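Uncharacterized protein Dfer_1899 (Dyadobacter fermentans, PDB 5HX0) is of unknown function but belongs to the BNR-repeat, sialidase-like family of beta-propeller proteins, so a glycan-related role is possible though unproven. Local coordinates at residues N233-N237 with D258-N264; F309-H315 with L326-H332. The contacts are given in a common frame with arbitrary orientation. Where two conformers were deposited one is given. Numbering follows the deposited sequence.

Interaction 1 of 2, residues N233-N237 with D258-N264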
loop_
_atom_site.group_PDB
_atom_site.type_symbol
_atom_site.label_atom_id
_atom_site.label_comp_id
_atom_site.label_asym_id
_atom_site.label_seq_id
_atom_site.Cartn_x
_atom_site.Cartn_y
_atom_site.Cartn_z
ATOM N N ASN A 233 -0.738 24.472 20.495
ATOM C CA ASN A 233 -1.096 23.057 20.524
ATOM C C ASN A 233 -0.797 22.445 21.893
ATOM O O ASN A 233 0.273 22.665 22.464
ATOM C CB ASN A 233 -0.322 22.321 19.424
ATOM C CG ASN A 233 -0.642 20.842 19.367
ATOM O OD1 ASN A 233 -0.038 20.032 20.079
ATOM N ND2 ASN A 233 -1.591 20.477 18.513
ATOM N N LYS A 234 -1.760 21.702 22.434
ATOM C CA LYS A 234 -1.522 20.918 23.641
ATOM C C LYS A 234 -2.216 19.572 23.516
ATOM O O LYS A 234 -3.321 19.481 22.968
ATOM C CB LYS A 234 -2.010 21.634 24.914
ATOM C CG LYS A 234 -1.433 21.034 26.210
ATOM C CD LYS A 234 -1.840 21.855 27.430
ATOM C CE LYS A 234 -3.339 21.883 27.584
ATOM N NZ LYS A 234 -3.895 20.576 28.111
ATOM N N THR A 235 -1.565 18.530 24.031
ATOM C CA THR A 235 -2.149 17.201 24.105
ATOM C C THR A 235 -2.176 16.715 25.547
ATOM O O THR A 235 -1.357 17.128 26.388
ATOM C CB THR A 235 -1.386 16.171 23.227
ATOM O OG1 THR A 235 -0.017 16.059 23.658
ATOM C CG2 THR A 235 -1.435 16.558 21.751
ATOM N N SER A 236 -3.127 15.823 25.818
ATOM C CA SER A 236 -3.253 15.149 27.106
ATOM C C SER A 236 -3.481 13.660 26.857
ATOM O O SER A 236 -3.819 13.247 25.745
ATOM C CB SER A 236 -4.414 15.747 27.934
ATOM O OG SER A 236 -5.606 15.714 27.159
ATOM N N ASN A 237 -3.296 12.857 27.905
ATOM C CA ASN A 237 -3.446 11.409 27.836
ATOM C C ASN A 237 -4.703 10.969 28.577
ATOM O O ASN A 237 -5.087 11.556 29.602
ATOM C CB ASN A 237 -2.233 10.681 28.439
ATOM C CG ASN A 237 -1.021 10.681 27.510
ATOM O OD1 ASN A 237 0.094 10.951 27.945
ATOM N ND2 ASN A 237 -1.241 10.384 26.223
ATOM N N ASP A 258 -2.290 18.899 31.781
ATOM C CA ASP A 258 -1.695 20.076 32.390
ATOM C C ASP A 258 -2.078 21.301 31.579
ATOM O O ASP A 258 -2.351 21.204 30.385
ATOM C CB ASP A 258 -0.172 19.978 32.462
ATOM C CG ASP A 258 0.433 21.079 33.305
ATOM O OD1 ASP A 258 0.190 21.071 34.520
ATOM O OD2 ASP A 258 1.125 21.954 32.758
ATOM N N GLU A 259 -2.058 22.468 32.231
ATOM C CA GLU A 259 -2.389 23.705 31.526
ATOM C C GLU A 259 -1.346 24.057 30.477
ATOM O O GLU A 259 -1.686 24.664 29.456
ATOM C CB GLU A 259 -2.535 24.872 32.508
ATOM C CG GLU A 259 -3.812 24.847 33.323
ATOM C CD GLU A 259 -5.058 24.839 32.454
ATOM O OE1 GLU A 259 -5.055 25.500 31.390
ATOM O OE2 GLU A 259 -6.041 24.164 32.835
ATOM N N LYS A 260 -0.085 23.708 30.708
ATOM C CA LYS A 260 0.974 24.061 29.767
ATOM C C LYS A 260 1.690 22.862 29.171
ATOM O O LYS A 260 1.985 22.864 27.981
ATOM C CB LYS A 260 2.009 24.972 30.447
ATOM C CG LYS A 260 1.478 26.368 30.720
ATOM C CD LYS A 260 2.530 27.272 31.331
ATOM C CE LYS A 260 1.891 28.551 31.855
ATOM N NZ LYS A 260 0.819 28.276 32.866
ATOM N N VAL A 261 1.992 21.850 29.972
ATOM C CA VAL A 261 2.783 20.713 29.513
ATOM C C VAL A 261 1.896 19.772 28.698
ATOM O O VAL A 261 0.761 19.475 29.094
ATOM C CB VAL A 261 3.409 19.993 30.715
ATOM C CG1 VAL A 261 4.172 18.766 30.281
ATOM C CG2 VAL A 261 4.323 20.959 31.508
ATOM N N SER A 262 2.413 19.293 27.554
ATOM C CA SER A 262 1.708 18.310 26.732
ATOM C C SER A 262 2.151 16.898 27.103
ATOM O O SER A 262 3.313 16.669 27.453
ATOM C CB SER A 262 1.969 18.519 25.235
ATOM O OG SER A 262 1.377 19.700 24.708
ATOM N N PHE A 263 1.222 15.961 27.021
ATOM C CA PHE A 263 1.503 14.539 27.173
ATOM C C PHE A 263 1.024 13.870 25.895
ATOM O O PHE A 263 -0.104 14.119 25.460
ATOM C CB PHE A 263 0.784 13.972 28.401
ATOM C CG PHE A 263 1.135 14.689 29.664
ATOM C CD1 PHE A 263 2.289 14.360 30.356
ATOM C CD2 PHE A 263 0.344 15.732 30.123
ATOM C CE1 PHE A 263 2.643 15.060 31.525
ATOM C CE2 PHE A 263 0.678 16.421 31.267
ATOM C CZ PHE A 263 1.831 16.082 31.974
ATOM N N ASN A 264 1.888 13.076 25.262
ATOM C CA ASN A 264 1.476 12.454 24.005
ATOM C C ASN A 264 1.765 10.957 24.031
ATOM O O ASN A 264 0.921 10.178 24.493
ATOM C CB ASN A 264 2.114 13.167 22.783
ATOM C CG ASN A 264 3.596 13.538 22.980
ATOM O OD1 ASN A 264 4.444 12.666 23.166
ATOM N ND2 ASN A 264 3.913 14.826 22.872
HETATM O O HOH W 1 2.057 19.473 22.013
HETATM O O HOH W 2 -1.827 18.593 28.812
HETATM O O HOH W 3 1.926 16.737 21.946
#
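This is a polar junction between two successive sheets of a beta-propeller: the start of strand 234-242, third in its sheet, meets the linker 258-261 and the first residues of strand 262-270, the first strand of the next. The two short strand segments approach to 4.4 Å but cross at 57°, too oblique for regular sheet pairing. Accordingly, one backbone hydrogen bond crosses between the segments, Phe-263 N to Thr-235 O (2.9 Å, 168°), and side chains take part in the others. Thr-235 N donates to Ser-262 OG (3.2 Å), Thr-235 OG1 to Phe-263 O (2.6 Å), and Asn-237 ND2 to Asn-264 O (2.8 Å). Upstream, Asp-258 OD2 accepts from Lys-260 N (3.0 Å), an Asx turn, and from Val-261 N (2.9 Å). Within this curled linker, Asp-258 O accepts from Lys-234 NZ (2.8 Å), while the aliphatic part of that lysine lies along the turn, its CD 3.5 Å from Glu-259 O. Water 2 joins Lys-234 NZ and Asp-258 N, donors to it at 2.9 and 3.0 Å; water 3 links Thr-235 OG1 with Asn-264 ND2. Around the junction, Lys-234 also forms a salt bridge with Asp-228 of strand 220-229, Phe-263 meets Trp-304 edge-to-face, and strand 276-283 touches the contact through Leu-280 (on Asn-237), Thr-282 (on Phe-263) and Ala-283 (on Ser-262).

Interaction 2 of 2, residues F309-H315 with L326-H332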
loop_
_atom_site.group_PDB
_atom_site.type_symbol
_atom_site.label_atom_id
_atom_site.label_comp_id
_atom_site.label_asym_id
_atom_site.label_seq_id
_atom_site.Cartn_x
_atom_site.Cartn_y
_atom_site.Cartn_z
ATOM N N PHE A 309 14.391 11.874 34.803
ATOM C CA PHE A 309 15.366 11.729 33.728
ATOM C C PHE A 309 14.734 12.153 32.408
ATOM O O PHE A 309 13.510 12.277 32.299
ATOM C CB PHE A 309 15.897 10.296 33.636
ATOM C CG PHE A 309 14.839 9.255 33.293
ATOM C CD1 PHE A 309 14.133 8.601 34.297
ATOM C CD2 PHE A 309 14.593 8.903 31.971
ATOM C CE1 PHE A 309 13.177 7.632 33.979
ATOM C CE2 PHE A 309 13.643 7.924 31.636
ATOM C CZ PHE A 309 12.930 7.294 32.637
ATOM N N GLN A 310 15.592 12.384 31.410
ATOM C CA GLN A 310 15.174 12.695 30.047
ATOM C C GLN A 310 15.144 11.433 29.195
ATOM O O GLN A 310 16.043 10.586 29.275
ATOM C CB GLN A 310 16.125 13.695 29.380
ATOM C CG GLN A 310 16.204 15.067 29.997
ATOM C CD GLN A 310 17.180 15.966 29.242
ATOM O OE1 GLN A 310 18.369 15.666 29.149
ATOM N NE2 GLN A 310 16.671 17.058 28.676
ATOM N N GLY A 311 14.124 11.331 28.365
ATOM C CA GLY A 311 14.013 10.266 27.385
ATOM C C GLY A 311 12.588 10.141 26.898
ATOM O O GLY A 311 11.632 10.548 27.568
ATOM N N HIS A 312 12.450 9.555 25.711
ATOM C CA HIS A 312 11.154 9.321 25.094
ATOM C C HIS A 312 11.323 8.519 23.800
ATOM O O HIS A 312 12.397 8.471 23.229
ATOM C CB HIS A 312 10.441 10.644 24.763
ATOM C CG HIS A 312 11.012 11.354 23.575
ATOM N ND1 HIS A 312 11.790 12.486 23.695
ATOM C CD2 HIS A 312 10.907 11.107 22.245
ATOM C CE1 HIS A 312 12.141 12.906 22.491
ATOM N NE2 HIS A 312 11.620 12.087 21.593
ATOM N N PRO A 313 10.250 7.864 23.342
ATOM C CA PRO A 313 9.101 7.532 24.170
ATOM C C PRO A 313 9.499 6.326 25.028
ATOM O O PRO A 313 10.613 5.822 24.865
ATOM C CB PRO A 313 8.020 7.174 23.144
ATOM C CG PRO A 313 8.816 6.531 22.016
ATOM C CD PRO A 313 10.172 7.262 22.002
HETATM N N MSE A 314 8.611 5.863 25.893
HETATM C CA MSE A 314 8.919 4.785 26.826
HETATM C C MSE A 314 8.178 3.503 26.444
HETATM O O MSE A 314 7.082 3.570 25.881
HETATM C CB MSE A 314 8.548 5.190 28.270
HETATM C CG MSE A 314 9.726 5.774 29.105
HETATM SE SE MSE A 314 10.356 7.460 28.405
HETATM C CE MSE A 314 8.741 8.559 28.454
ATOM N N HIS A 315 8.793 2.354 26.749
ATOM C CA HIS A 315 8.178 1.040 26.598
ATOM C C HIS A 315 8.493 0.213 27.839
ATOM O O HIS A 315 9.630 0.233 28.313
ATOM C CB HIS A 315 8.704 0.280 25.344
ATOM C CG HIS A 315 8.116 -1.088 25.204
ATOM N ND1 HIS A 315 8.753 -2.226 25.660
ATOM C CD2 HIS A 315 6.908 -1.494 24.744
ATOM C CE1 HIS A 315 7.974 -3.276 25.454
ATOM N NE2 HIS A 315 6.840 -2.857 24.923
ATOM N N LEU A 326 12.219 -0.817 31.437
ATOM C CA LEU A 326 11.704 0.421 30.849
ATOM C C LEU A 326 12.743 0.919 29.860
ATOM O O LEU A 326 13.824 1.332 30.269
ATOM C CB LEU A 326 11.448 1.467 31.939
ATOM C CG LEU A 326 10.765 2.770 31.519
ATOM C CD1 LEU A 326 9.310 2.523 31.144
ATOM C CD2 LEU A 326 10.864 3.785 32.656
ATOM N N SER A 327 12.439 0.874 28.563
ATOM C CA SER A 327 13.398 1.356 27.578
ATOM C C SER A 327 12.887 2.640 26.935
ATOM O O SER A 327 11.675 2.867 26.839
ATOM C CB SER A 327 13.673 0.296 26.507
ATOM O OG SER A 327 12.480 -0.105 25.880
ATOM N N TYR A 328 13.823 3.478 26.490
ATOM C CA TYR A 328 13.472 4.772 25.914
ATOM C C TYR A 328 14.570 5.276 24.993
ATOM O O TYR A 328 15.738 4.907 25.121
ATOM C CB TYR A 328 13.208 5.827 26.993
ATOM C CG TYR A 328 14.181 5.786 28.152
ATOM C CD1 TYR A 328 13.972 4.917 29.216
ATOM C CD2 TYR A 328 15.269 6.642 28.203
ATOM C CE1 TYR A 328 14.839 4.873 30.292
ATOM C CE2 TYR A 328 16.162 6.604 29.298
ATOM C CZ TYR A 328 15.927 5.719 30.330
ATOM O OH TYR A 328 16.768 5.645 31.427
ATOM N N GLY A 329 14.173 6.150 24.064
ATOM C CA GLY A 329 15.141 6.835 23.239
ATOM C C GLY A 329 15.798 7.976 23.994
ATOM O O GLY A 329 15.213 8.584 24.896
ATOM N N TYR A 330 17.041 8.263 23.628
ATOM C CA TYR A 330 17.802 9.346 24.251
ATOM C C TYR A 330 18.266 10.282 23.142
ATOM O O TYR A 330 19.336 10.104 22.556
ATOM C CB TYR A 330 18.981 8.816 25.055
ATOM C CG TYR A 330 19.594 9.857 25.960
ATOM C CD1 TYR A 330 18.934 10.288 27.101
ATOM C CD2 TYR A 330 20.835 10.413 25.671
ATOM C CE1 TYR A 330 19.512 11.243 27.957
ATOM C CE2 TYR A 330 21.410 11.360 26.509
ATOM C CZ TYR A 330 20.746 11.766 27.646
ATOM O OH TYR A 330 21.326 12.705 28.472
ATOM N N ARG A 331 17.464 11.302 22.877
ATOM C CA ARG A 331 17.728 12.221 21.772
ATOM C C ARG A 331 18.478 13.444 22.267
ATOM O O ARG A 331 18.093 14.582 22.035
ATOM C CB ARG A 331 16.422 12.592 21.074
ATOM C CG ARG A 331 15.878 11.436 20.186
ATOM C CD ARG A 331 14.385 11.592 19.895
ATOM N NE ARG A 331 13.940 10.769 18.772
ATOM C CZ ARG A 331 12.751 10.877 18.169
ATOM N NH1 ARG A 331 12.465 10.091 17.134
ATOM N NH2 ARG A 331 11.842 11.756 18.592
ATOM N N HIS A 332 19.545 13.180 23.019
ATOM C CA HIS A 332 20.500 14.190 23.470
ATOM C C HIS A 332 21.889 13.603 23.286
ATOM O O HIS A 332 22.038 12.404 23.061
ATOM C CB HIS A 332 20.250 14.577 24.929
ATOM C CG HIS A 332 18.809 14.837 25.225
ATOM N ND1 HIS A 332 18.221 16.064 25.021
ATOM C CD2 HIS A 332 17.822 14.010 25.642
ATOM C CE1 HIS A 332 16.942 15.996 25.340
ATOM N NE2 HIS A 332 16.670 14.756 25.712
HETATM O O HOH W 4 19.857 13.832 30.453
HETATM O O HOH W 5 11.182 -2.204 27.322
#
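Segments 309-315 and 326-332 fit together as an antiparallel hairpin pair whose entering arm is kinked, so that the bare backbone of Gly-311 lies against the Tyr-328 ring. The regular end is defined by reciprocal bonds, His-315 N to Ser-327 O and Ser-327 N to His-315 O, both 2.9 Å. Beyond the corner at Pro-313, which follows a cis peptide bond, His-312 N still reaches Gly-329 O (3.0 Å, 160°), whereas the return bond from Gly-329 N to His-312 O is weak (3.0 Å, 122°).

Tyr-328 is the main bump. At Gly-311 a beta carbon would come within 2.4 Å of Tyr-328 CD2; the bare CA instead sits 3.9 Å from that atom. Phe-309 CE2 lies over one face of the ring, 3.4 Å from Tyr-328 CZ, with the ring planes inclined at 31°. The selenomethionine Met-314 fills the space near the ring base, SE 3.6 Å from Tyr-328 CB in an oblique Met-aromatic contact, and its CG meets Leu-326 CD1 at 3.9 Å. Gly-329 supplies the second hollow: a beta carbon there would clash with His-312 O at 2.7 Å.

At the open end of the pair, the Gln-310 amide covers a face of the His-332 ring, while its NE2 hydrogen-bonds Gly-286 O. His-312 ND1 and His-332 NE2 both hydrogen-bond the carboxylate of Asp-287, in a loop of the preceding sheet. Such an inner hairpin, entered by a sharp corner from the previous blade, is characteristic of the beta-propeller of sialidase-like proteins.

Followed from the N terminus, the chain makes the two contacts in series: interaction 1 closes, across 20 intervening residues, before interaction 2 opens, so the loops neither nest nor cross. The first loop holds the rest of strand 234-242 and strand 250-256, and its closure ties that sheet to the first strand of the sheet formed by 262-270, 276-283, 288-294 and 305-307. The chain then runs through this sheet and enters the next, where interaction 2 closes the shorter loop of hairpin 314-318/324-330. Interaction 1 thus lies at the entry strand of the sheet between, interaction 2 just after its last strand. The centres of interactions 1 and 2 are about 18 Å apart.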